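Local coordinates for protein lactate dehydrogenase, adjacent gene encodes predicted malate dehydrogenase (Cryptosporidium parvum, PDB 4ND2) that probably catalyses the NAD-dependent interconversion of pyruvate and (S)-lactate, working through a Rossmann-fold cofactor domain and a C-terminal domain that supplies substrate-binding residues, at residues G147-D150 with S151-R155; V213-T216 with R217-W220; F154-F157 with I158-F162; G163-A166 with S167-S170. All coordinates share one frame; numbering follows the deposited sequence.

Contact 1 (G147-D150 with S151-R155). With PYR (pyruvic acid), chain D.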
loop_
_atom_site.group_PDB
_atom_site.type_symbol
_atom_site.label_atom_id
_atom_site.label_comp_id
_atom_site.label_asym_id
_atom_site.label_seq_id
_atom_site.Cartn_x
_atom_site.Cartn_y
_atom_site.Cartn_z
ATOM N N GLY A 147 -1.755 0.022 24.995
ATOM C CA GLY A 147 -3.151 -0.236 24.654
ATOM C C GLY A 147 -3.391 -0.785 23.257
ATOM O O GLY A 147 -4.270 -1.622 23.069
ATOM N N VAL A 148 -2.621 -0.315 22.274
ATOM C CA VAL A 148 -2.752 -0.819 20.902
ATOM C C VAL A 148 -2.383 -2.303 20.845
ATOM O O VAL A 148 -3.061 -3.087 20.179
ATOM C CB VAL A 148 -1.904 -0.009 19.893
ATOM C CG1 VAL A 148 -1.916 -0.669 18.519
ATOM C CG2 VAL A 148 -2.429 1.415 19.783
ATOM N N LEU A 149 -1.324 -2.686 21.554
ATOM C CA LEU A 149 -0.921 -4.090 21.627
ATOM C C LEU A 149 -1.959 -4.923 22.380
ATOM O O LEU A 149 -2.395 -5.964 21.892
ATOM C CB LEU A 149 0.447 -4.228 22.302
ATOM C CG LEU A 149 1.007 -5.647 22.438
ATOM C CD1 LEU A 149 1.279 -6.263 21.073
ATOM C CD2 LEU A 149 2.269 -5.629 23.283
ATOM N N ASP A 150 -2.344 -4.456 23.567
ATOM C CA ASP A 150 -3.309 -5.172 24.406
ATOM C C ASP A 150 -4.663 -5.312 23.708
ATOM O O ASP A 150 -5.244 -6.397 23.683
ATOM C CB ASP A 150 -3.485 -4.470 25.760
ATOM C CG ASP A 150 -2.249 -4.578 26.647
ATOM O OD1 ASP A 150 -1.496 -5.566 26.523
ATOM O OD2 ASP A 150 -2.033 -3.674 27.485
ATOM N N SER A 151 -5.144 -4.217 23.128
ATOM C CA SER A 151 -6.419 -4.221 22.409
ATOM C C SER A 151 -6.361 -5.067 21.139
ATOM O O SER A 151 -7.331 -5.747 20.807
ATOM C CB SER A 151 -6.850 -2.796 22.070
ATOM O OG SER A 151 -6.935 -2.005 23.242
ATOM N N SER A 152 -5.228 -5.037 20.436
ATOM C CA SER A 152 -5.056 -5.865 19.236
ATOM C C SER A 152 -5.128 -7.353 19.569
ATOM O O SER A 152 -5.741 -8.133 18.833
ATOM C CB SER A 152 -3.733 -5.549 18.526
ATOM O OG SER A 152 -3.749 -4.239 17.985
ATOM N N ARG A 153 -4.504 -7.743 20.677
ATOM C CA ARG A 153 -4.600 -9.114 21.166
ATOM C C ARG A 153 -6.050 -9.453 21.525
ATOM O O ARG A 153 -6.559 -10.497 21.131
ATOM C CB ARG A 153 -3.688 -9.315 22.379
ATOM C CG ARG A 153 -2.207 -9.326 22.025
ATOM C CD ARG A 153 -1.331 -9.047 23.233
ATOM N NE ARG A 153 0.085 -9.273 22.938
ATOM C CZ ARG A 153 1.081 -9.026 23.786
ATOM N NH1 ARG A 153 0.836 -8.535 25.000
ATOM N NH2 ARG A 153 2.334 -9.267 23.416
ATOM N N PHE A 154 -6.697 -8.552 22.259
ATOM C CA PHE A 154 -8.091 -8.710 22.686
ATOM C C PHE A 154 -9.002 -8.877 21.463
ATOM O O PHE A 154 -9.766 -9.840 21.381
ATOM C CB PHE A 154 -8.491 -7.491 23.539
ATOM C CG PHE A 154 -9.812 -7.619 24.269
ATOM C CD1 PHE A 154 -10.288 -8.842 24.731
ATOM C CD2 PHE A 154 -10.554 -6.477 24.547
ATOM C CE1 PHE A 154 -11.492 -8.922 25.414
ATOM C CE2 PHE A 154 -11.757 -6.551 25.234
ATOM C CZ PHE A 154 -12.226 -7.777 25.667
ATOM N N ARG A 155 -8.881 -7.962 20.500
ATOM C CA ARG A 155 -9.649 -8.028 19.247
ATOM C C ARG A 155 -9.386 -9.313 18.464
ATOM O O ARG A 155 -10.310 -9.927 17.930
ATOM C CB ARG A 155 -9.308 -6.843 18.341
ATOM C CG ARG A 155 -9.756 -5.490 18.858
ATOM C CD ARG A 155 -9.136 -4.371 18.035
ATOM N NE ARG A 155 -9.802 -4.211 16.745
ATOM C CZ ARG A 155 -9.411 -3.375 15.785
ATOM N NH1 ARG A 155 -8.333 -2.616 15.940
ATOM N NH2 ARG A 155 -10.103 -3.303 14.656
HETATM C C PYR D . 4.026 -7.437 26.188
HETATM O O PYR D . 4.247 -8.261 25.270
HETATM O OXT PYR D . 2.858 -7.096 26.480
HETATM C CA PYR D . 5.144 -6.874 26.949
HETATM O O3 PYR D . 4.957 -5.910 27.674
HETATM C CB PYR D . 6.505 -7.494 26.829
HETATM O O HOH W 1 -1.629 -8.108 26.457
#

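Contact 2 (V213-T216 with R217-W220). With PYR (pyruvic acid), chain D.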
loop_
_atom_site.group_PDB
_atom_site.type_symbol
_atom_site.label_atom_id
_atom_site.label_comp_id
_atom_site.label_asym_id
_atom_site.label_seq_id
_atom_site.Cartn_x
_atom_site.Cartn_y
_atom_site.Cartn_z
ATOM N N VAL A 213 -10.530 -12.856 28.025
ATOM C CA VAL A 213 -10.047 -11.793 28.911
ATOM C C VAL A 213 -8.750 -12.224 29.604
ATOM O O VAL A 213 -7.783 -11.457 29.663
ATOM C CB VAL A 213 -11.120 -11.402 29.955
ATOM C CG1 VAL A 213 -10.533 -10.542 31.070
ATOM C CG2 VAL A 213 -12.273 -10.677 29.277
ATOM N N CYS A 214 -8.738 -13.451 30.117
ATOM C CA CYS A 214 -7.552 -14.021 30.755
ATOM C C CYS A 214 -6.390 -14.137 29.765
ATOM O O CYS A 214 -5.257 -13.785 30.088
ATOM C CB CYS A 214 -7.878 -15.400 31.338
ATOM S SG CYS A 214 -6.476 -16.257 32.089
ATOM N N HIS A 215 -6.691 -14.628 28.566
ATOM C CA HIS A 215 -5.696 -14.802 27.506
ATOM C C HIS A 215 -5.040 -13.468 27.140
ATOM O O HIS A 215 -3.821 -13.394 26.962
ATOM C CB HIS A 215 -6.357 -15.433 26.278
ATOM C CG HIS A 215 -5.395 -15.977 25.269
ATOM N ND1 HIS A 215 -5.800 -16.427 24.032
ATOM C CD2 HIS A 215 -4.050 -16.139 25.306
ATOM C CE1 HIS A 215 -4.751 -16.852 23.353
ATOM N NE2 HIS A 215 -3.675 -16.686 24.102
ATOM N N THR A 216 -5.856 -12.422 27.043
ATOM C CA THR A 216 -5.367 -11.065 26.800
ATOM C C THR A 216 -4.391 -10.626 27.893
ATOM O O THR A 216 -3.327 -10.081 27.599
ATOM C CB THR A 216 -6.535 -10.061 26.721
ATOM O OG1 THR A 216 -7.436 -10.465 25.684
ATOM C CG2 THR A 216 -6.036 -8.651 26.428
ATOM N N ARG A 217 -4.754 -10.878 29.148
ATOM C CA ARG A 217 -3.933 -10.453 30.283
ATOM C C ARG A 217 -2.579 -11.165 30.350
ATOM O O ARG A 217 -1.579 -10.545 30.698
ATOM C CB ARG A 217 -4.696 -10.629 31.601
ATOM C CG ARG A 217 -5.853 -9.651 31.755
ATOM C CD ARG A 217 -6.770 -10.011 32.915
ATOM N NE ARG A 217 -6.239 -9.582 34.205
ATOM C CZ ARG A 217 -6.837 -9.799 35.377
ATOM N NH1 ARG A 217 -7.998 -10.448 35.435
ATOM N NH2 ARG A 217 -6.272 -9.368 36.501
ATOM N N ILE A 218 -2.548 -12.452 30.007
ATOM C CA ILE A 218 -1.314 -13.250 30.094
ATOM C C ILE A 218 -0.585 -13.426 28.755
ATOM O O ILE A 218 0.411 -14.147 28.684
ATOM C CB ILE A 218 -1.575 -14.643 30.722
ATOM C CG1 ILE A 218 -2.534 -15.492 29.867
ATOM C CG2 ILE A 218 -2.120 -14.482 32.133
ATOM C CD1 ILE A 218 -1.869 -16.372 28.830
ATOM N N ALA A 219 -1.070 -12.759 27.709
ATOM C CA ALA A 219 -0.535 -12.932 26.354
ATOM C C ALA A 219 0.982 -12.722 26.262
ATOM O O ALA A 219 1.656 -13.421 25.510
ATOM C CB ALA A 219 -1.250 -12.002 25.382
ATOM N N TRP A 220 1.515 -11.771 27.026
ATOM C CA TRP A 220 2.950 -11.470 26.970
ATOM C C TRP A 220 3.813 -12.678 27.358
ATOM O O TRP A 220 4.858 -12.913 26.747
ATOM C CB TRP A 220 3.298 -10.239 27.822
ATOM C CG TRP A 220 3.446 -10.481 29.298
ATOM C CD1 TRP A 220 2.447 -10.557 30.226
ATOM C CD2 TRP A 220 4.675 -10.650 30.016
ATOM N NE1 TRP A 220 2.977 -10.771 31.476
ATOM C CE2 TRP A 220 4.342 -10.833 31.376
ATOM C CE3 TRP A 220 6.024 -10.671 29.641
ATOM C CZ2 TRP A 220 5.309 -11.036 32.363
ATOM C CZ3 TRP A 220 6.989 -10.873 30.627
ATOM C CH2 TRP A 220 6.623 -11.052 31.971
HETATM C C PYR D . 4.026 -7.437 26.188
HETATM O O PYR D . 4.247 -8.261 25.270
HETATM O OXT PYR D . 2.858 -7.096 26.480
HETATM C CA PYR D . 5.144 -6.874 26.949
HETATM O O3 PYR D . 4.957 -5.910 27.674
HETATM C CB PYR D . 6.505 -7.494 26.829
#

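Contact 3 (F154-F157 with I158-F162)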
loop_
_atom_site.group_PDB
_atom_site.type_symbol
_atom_site.label_atom_id
_atom_site.label_comp_id
_atom_site.label_asym_id
_atom_site.label_seq_id
_atom_site.Cartn_x
_atom_site.Cartn_y
_atom_site.Cartn_z
ATOM N N PHE A 154 -6.697 -8.552 22.259
ATOM C CA PHE A 154 -8.091 -8.710 22.686
ATOM C C PHE A 154 -9.002 -8.877 21.463
ATOM O O PHE A 154 -9.766 -9.840 21.381
ATOM C CB PHE A 154 -8.491 -7.491 23.539
ATOM C CG PHE A 154 -9.812 -7.619 24.269
ATOM C CD1 PHE A 154 -10.288 -8.842 24.731
ATOM C CD2 PHE A 154 -10.554 -6.477 24.547
ATOM C CE1 PHE A 154 -11.492 -8.922 25.414
ATOM C CE2 PHE A 154 -11.757 -6.551 25.234
ATOM C CZ PHE A 154 -12.226 -7.777 25.667
ATOM N N ARG A 155 -8.881 -7.962 20.500
ATOM C CA ARG A 155 -9.649 -8.028 19.247
ATOM C C ARG A 155 -9.386 -9.313 18.464
ATOM O O ARG A 155 -10.310 -9.927 17.930
ATOM C CB ARG A 155 -9.308 -6.843 18.341
ATOM C CG ARG A 155 -9.756 -5.490 18.858
ATOM C CD ARG A 155 -9.136 -4.371 18.035
ATOM N NE ARG A 155 -9.802 -4.211 16.745
ATOM C CZ ARG A 155 -9.411 -3.375 15.785
ATOM N NH1 ARG A 155 -8.333 -2.616 15.940
ATOM N NH2 ARG A 155 -10.103 -3.303 14.656
ATOM N N THR A 156 -8.115 -9.697 18.391
ATOM C CA THR A 156 -7.695 -10.886 17.654
ATOM C C THR A 156 -8.313 -12.158 18.230
ATOM O O THR A 156 -8.792 -13.006 17.483
ATOM C CB THR A 156 -6.155 -10.999 17.636
ATOM O OG1 THR A 156 -5.615 -9.883 16.917
ATOM C CG2 THR A 156 -5.691 -12.287 16.969
ATOM N N PHE A 157 -8.309 -12.274 19.555
ATOM C CA PHE A 157 -8.852 -13.454 20.225
ATOM C C PHE A 157 -10.367 -13.558 20.047
ATOM O O PHE A 157 -10.891 -14.648 19.841
ATOM C CB PHE A 157 -8.485 -13.460 21.713
ATOM C CG PHE A 157 -6.999 -13.474 21.984
ATOM C CD1 PHE A 157 -6.105 -14.081 21.102
ATOM C CD2 PHE A 157 -6.494 -12.897 23.139
ATOM C CE1 PHE A 157 -4.745 -14.092 21.365
ATOM C CE2 PHE A 157 -5.134 -12.914 23.408
ATOM C CZ PHE A 157 -4.260 -13.509 22.520
ATOM N N ILE A 158 -11.058 -12.424 20.106
ATOM C CA ILE A 158 -12.495 -12.383 19.827
ATOM C C ILE A 158 -12.747 -12.796 18.378
ATOM O O ILE A 158 -13.621 -13.622 18.104
ATOM C CB ILE A 158 -13.086 -10.980 20.071
ATOM C CG1 ILE A 158 -12.998 -10.620 21.557
ATOM C CG2 ILE A 158 -14.538 -10.918 19.600
ATOM C CD1 ILE A 158 -13.084 -9.135 21.837
ATOM N N ALA A 159 -11.969 -12.220 17.462
ATOM C CA ALA A 159 -12.101 -12.503 16.031
ATOM C C ALA A 159 -11.865 -13.975 15.712
ATOM O O ALA A 159 -12.561 -14.552 14.872
ATOM C CB ALA A 159 -11.139 -11.636 15.232
ATOM N N GLN A 160 -10.888 -14.576 16.387
ATOM C CA GLN A 160 -10.566 -15.988 16.182
ATOM C C GLN A 160 -11.684 -16.912 16.671
ATOM O O GLN A 160 -11.900 -17.979 16.094
ATOM C CB GLN A 160 -9.230 -16.348 16.843
ATOM C CG GLN A 160 -8.030 -15.849 16.046
ATOM C CD GLN A 160 -6.696 -16.055 16.745
ATOM O OE1 GLN A 160 -6.600 -15.999 17.972
ATOM N NE2 GLN A 160 -5.650 -16.274 15.958
ATOM N N HIS A 161 -12.394 -16.507 17.723
ATOM C CA HIS A 161 -13.550 -17.274 18.184
ATOM C C HIS A 161 -14.651 -17.288 17.121
ATOM O O HIS A 161 -15.119 -18.352 16.727
ATOM C CB HIS A 161 -14.111 -16.725 19.501
ATOM C CG HIS A 161 -15.404 -17.363 19.903
ATOM N ND1 HIS A 161 -15.465 -18.584 20.539
ATOM C CD2 HIS A 161 -16.687 -16.970 19.720
ATOM C CE1 HIS A 161 -16.729 -18.910 20.742
ATOM N NE2 HIS A 161 -17.491 -17.948 20.255
ATOM N N PHE A 162 -15.045 -16.105 16.655
ATOM C CA PHE A 162 -16.143 -15.973 15.690
ATOM C C PHE A 162 -15.751 -16.289 14.243
ATOM O O PHE A 162 -16.623 -16.441 13.389
ATOM C CB PHE A 162 -16.749 -14.568 15.758
ATOM C CG PHE A 162 -17.489 -14.291 17.035
ATOM C CD1 PHE A 162 -18.723 -14.879 17.277
ATOM C CD2 PHE A 162 -16.956 -13.441 17.996
ATOM C CE1 PHE A 162 -19.410 -14.626 18.454
ATOM C CE2 PHE A 162 -17.639 -13.182 19.172
ATOM C CZ PHE A 162 -18.869 -13.776 19.402
#

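Contact 4 (G163-A166 with S167-S170)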
loop_
_atom_site.group_PDB
_atom_site.type_symbol
_atom_site.label_atom_id
_atom_site.label_comp_id
_atom_site.label_asym_id
_atom_site.label_seq_id
_atom_site.Cartn_x
_atom_site.Cartn_y
_atom_site.Cartn_z
ATOM N N GLY A 163 -14.450 -16.382 13.969
ATOM C CA GLY A 163 -13.961 -16.648 12.616
ATOM C C GLY A 163 -14.210 -15.493 11.661
ATOM O O GLY A 163 -14.619 -15.704 10.521
ATOM N N VAL A 164 -13.953 -14.274 12.131
ATOM C CA VAL A 164 -14.159 -13.059 11.341
ATOM C C VAL A 164 -12.898 -12.194 11.295
ATOM O O VAL A 164 -11.974 -12.373 12.088
ATOM C CB VAL A 164 -15.321 -12.198 11.891
ATOM C CG1 VAL A 164 -16.627 -12.980 11.858
ATOM C CG2 VAL A 164 -15.028 -11.699 13.302
ATOM N N ASN A 165 -12.886 -11.250 10.360
ATOM C CA ASN A 165 -11.816 -10.265 10.245
ATOM C C ASN A 165 -11.691 -9.456 11.539
ATOM O O ASN A 165 -12.650 -8.808 11.965
ATOM C CB ASN A 165 -12.110 -9.337 9.062
ATOM C CG ASN A 165 -11.030 -8.297 8.836
ATOM O OD1 ASN A 165 -9.982 -8.308 9.481
ATOM N ND2 ASN A 165 -11.286 -7.385 7.907
ATOM N N ALA A 166 -10.512 -9.500 12.156
ATOM C CA ALA A 166 -10.265 -8.793 13.419
ATOM C C ALA A 166 -10.455 -7.284 13.298
ATOM O O ALA A 166 -10.804 -6.621 14.277
ATOM C CB ALA A 166 -8.872 -9.107 13.943
ATOM N N SER A 167 -10.242 -6.744 12.099
ATOM C CA SER A 167 -10.469 -5.321 11.843
ATOM C C SER A 167 -11.929 -4.909 12.066
ATOM O O SER A 167 -12.209 -3.738 12.300
ATOM C CB SER A 167 -10.029 -4.952 10.421
ATOM O OG SER A 167 -8.623 -5.114 10.263
ATOM N N ASP A 168 -12.849 -5.871 11.997
ATOM C CA ASP A 168 -14.274 -5.609 12.218
ATOM C C ASP A 168 -14.727 -5.868 13.660
ATOM O O ASP A 168 -15.921 -5.796 13.958
ATOM C CB ASP A 168 -15.111 -6.434 11.239
ATOM C CG ASP A 168 -14.857 -6.047 9.794
ATOM O OD1 ASP A 168 -14.795 -4.832 9.511
ATOM O OD2 ASP A 168 -14.715 -6.953 8.945
ATOM N N VAL A 169 -13.780 -6.173 14.543
ATOM C CA VAL A 169 -14.048 -6.254 15.974
ATOM C C VAL A 169 -13.595 -4.956 16.628
ATOM O O VAL A 169 -12.448 -4.534 16.455
ATOM C CB VAL A 169 -13.300 -7.430 16.635
ATOM C CG1 VAL A 169 -13.540 -7.440 18.143
ATOM C CG2 VAL A 169 -13.729 -8.749 16.011
ATOM N N SER A 170 -14.504 -4.324 17.366
ATOM C CA SER A 170 -14.178 -3.168 18.194
ATOM C C SER A 170 -14.020 -3.655 19.628
ATOM O O SER A 170 -14.934 -4.274 20.178
ATOM C CB SER A 170 -15.290 -2.119 18.116
ATOM O OG SER A 170 -15.003 -0.999 18.944
HETATM O O HOH W 2 -7.310 -7.640 10.256
HETATM O O HOH W 3 -9.103 -5.851 7.210
#

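Contact 1 (G147-D150 with S151-R155)
Two successive carbonyl oxygens at the start of helix 147-162 are each gripped twice by one serine. Gly147 O accepts from Ser151 N, and from Ser151 OG at 2.7 Å. Val148 O takes the same pair from Ser152, with Ser152 OG at 2.6 Å. In both cases the amide and the hydroxyl come to the oxygen from opposite faces of the carbonyl plane. The serine oxygens can reach back because each lies beside its own backbone N (chi1 -57° for Ser151, -67° for Ser152). Ser151 OG is also bonded to Val173 N of strand 169-174.

The next residue, Arg153, is the arginine that holds the substrate carboxylate in lactate dehydrogenases. Its chain is extended from CG to NE and delivers a flat guanidinium to pyruvate. Arg153 NH1 donates to pyruvate OXT at 2.9 Å, and Arg153 NH2 donates to pyruvate O at 2.8 Å with an N-H...O angle of 163°. This fork fixes the rotation of the carboxylate. Leu149 CD2 lies over one face of the guanidinium, off toward the rim and 3.6 Å from Arg153 CZ. The same methyl touches pyruvate OXT.

Asp150 OD1 stands obliquely to the guanidinium, 4.1 Å from Arg153 NH1, beyond a salt bridge. A water sits between these two atoms and accepts from Arg153 NH1. Asp150 OD2 is bonded to ND1 of His177, the predicted proton acceptor. His50 of the second subunit packs on Arg153.

Contact 2 (V213-T216 with R217-W220)
Ile218 holds CG1 between its backbone N and carbonyl carbon (chi1 63°), a crowded position, while His215 swings its ring away from its own N (chi1 -165°). These two rotations bring the ends of the side chains together. Ile218 CD1 meets the edge of the imidazole, 4.2 Å from His215 CD2, and the two side chains cross at about a right angle. The isoleucine turn also presses CG1 onto the backbone, 3.2 Å from Cys214 O. That oxygen also accepts from Ile218 N at 3.0 Å.

Arg217 lays its aliphatic part on the preceding turn, with CG 3.4 Å from Val213 O, and the chain then bends at chi3. The polar ends of both long side chains are tied outside this stretch: His215 NE2 bonds to Glu222 OE2, and Arg217 NH2 reaches Asp179 O. Ala219 CB sits 3.3 Å from His215 O. The Ala219 amide is close to the same oxygen, but the angle is too poor for a hydrogen bond.

The next residue belongs to the pyruvate pocket. Trp220 CB comes within 3.3 Å of pyruvate C, and the indole makes a cation-pi contact with Arg90, which hydrogen-bonds to pyruvate. All this lies on helix 206-227, which runs beside helix 147-162: His215 stacks on Phe157 of that helix, Thr216 packs on Phe154 and Ala219 on Arg153, while Val213 and Thr216 also touch Pro183 of strand 182-183.

Contact 3 (F154-F157 with I158-F162)
Gln160 N donates to Thr156 O at 2.8 Å, the shortest of four i to i+4 bonds in this last part of helix 147-162. Gln160 crowds the same oxygen with carbon, its CG lying 3.3 Å from Thr156 O. Beyond CG the chain is extended and runs alongside Thr156, whose CG2 is 3.9 Å from Gln160 CD. The amide oxygen also meets a ring edge: Gln160 OE1 is 3.7 Å from Phe157 CD1 and near the ring plane. Amide and ring planes are 26° apart. Thr156 OG1 is bonded one turn back to Ser152 O.

The apolar side of the helix is built differently. Ile158 CD1 lies over one face of Phe154 in a CH-pi contact, 4.0 Å from the ring centroid and 14° off the normal. Ile158 CG1 lies beside the backbone N (chi1 -65°), which turns this branch back toward the preceding turn.

Thr49 of the second subunit meets Thr156 and Gln160. On another side, Phe154 and Ile158 face strand 169-174, touching Val173 and Val169 respectively, and Phe157 packs on Ile212 of helix 206-227.

Contact 4 (G163-A166 with S167-S170)
Asn165 OD1 accepts from Ser167 N at 3.1 Å, closing an Asx turn. Ser167 N sits well above the plane of the side-chain carbonyl, 68° out of it. With CG anti to the backbone N (chi1 -178°), the carboxamide is thrown forward beside Ser167. Two waters tie the same residues together. One donates to Asn165 OD1 and accepts from Ser167 OG, at 2.8 Å from the latter. The other accepts from Asn165 ND2, also at 2.8 Å, and donates to Ser167 OG. Both polar ends of the amide are thus used.

The backbone of the same residues winds into a short 3-10 turn. Asp168 N donates to Asn165 O at 2.9 Å, and Val169 N donates to Ala166 O at 3.0 Å. The Asp168 carboxylate turns back toward Asn165, with OD2 3.5 Å from Asn165 CB, and the amide and carboxylate planes are 73° apart. Its firm partner is elsewhere: OD2 bonds to Val254 N of the third subunit, while Ala166 meets Val53 of the second.

Further out, Val164 CG2 meets Val169 CG2 at 4.2 Å. Gly163, with positive phi, is where the chain leaves helix 147-162. The whole turn therefore links this helix to strand 169-174. Ala166 and Val169 pack back on Ala159 of the helix, and Arg155 NE bonds to Val169 O. Val164 touches Val190 of strand 189-190, to which strand 169-174 pairs antiparallel.

In the fold
Contacts 1 and 3 are consecutive, mostly buried parts of helix 147-162 and share Phe154 and Arg155. The centres of the two are about 10 Å apart. Contact 1 is polar and faces pyruvate; contact 3 mixes apolar packing with an amide at the surface. Contact 2 is only partly buried and lies on helix 206-227, yet it touches both: Thr216 OG1 is 3.4 Å from Phe154 CD1. Contacts 1 and 2 both line the pyruvate pocket, contact 1 with an arginine and a leucine methyl, contact 2 with the CB of a tryptophan. Contact 4 is a water-bridged turn after the helix. It touches contacts 1 and 3 but not contact 2. Contacts 1, 3 and 4 all meet the second subunit.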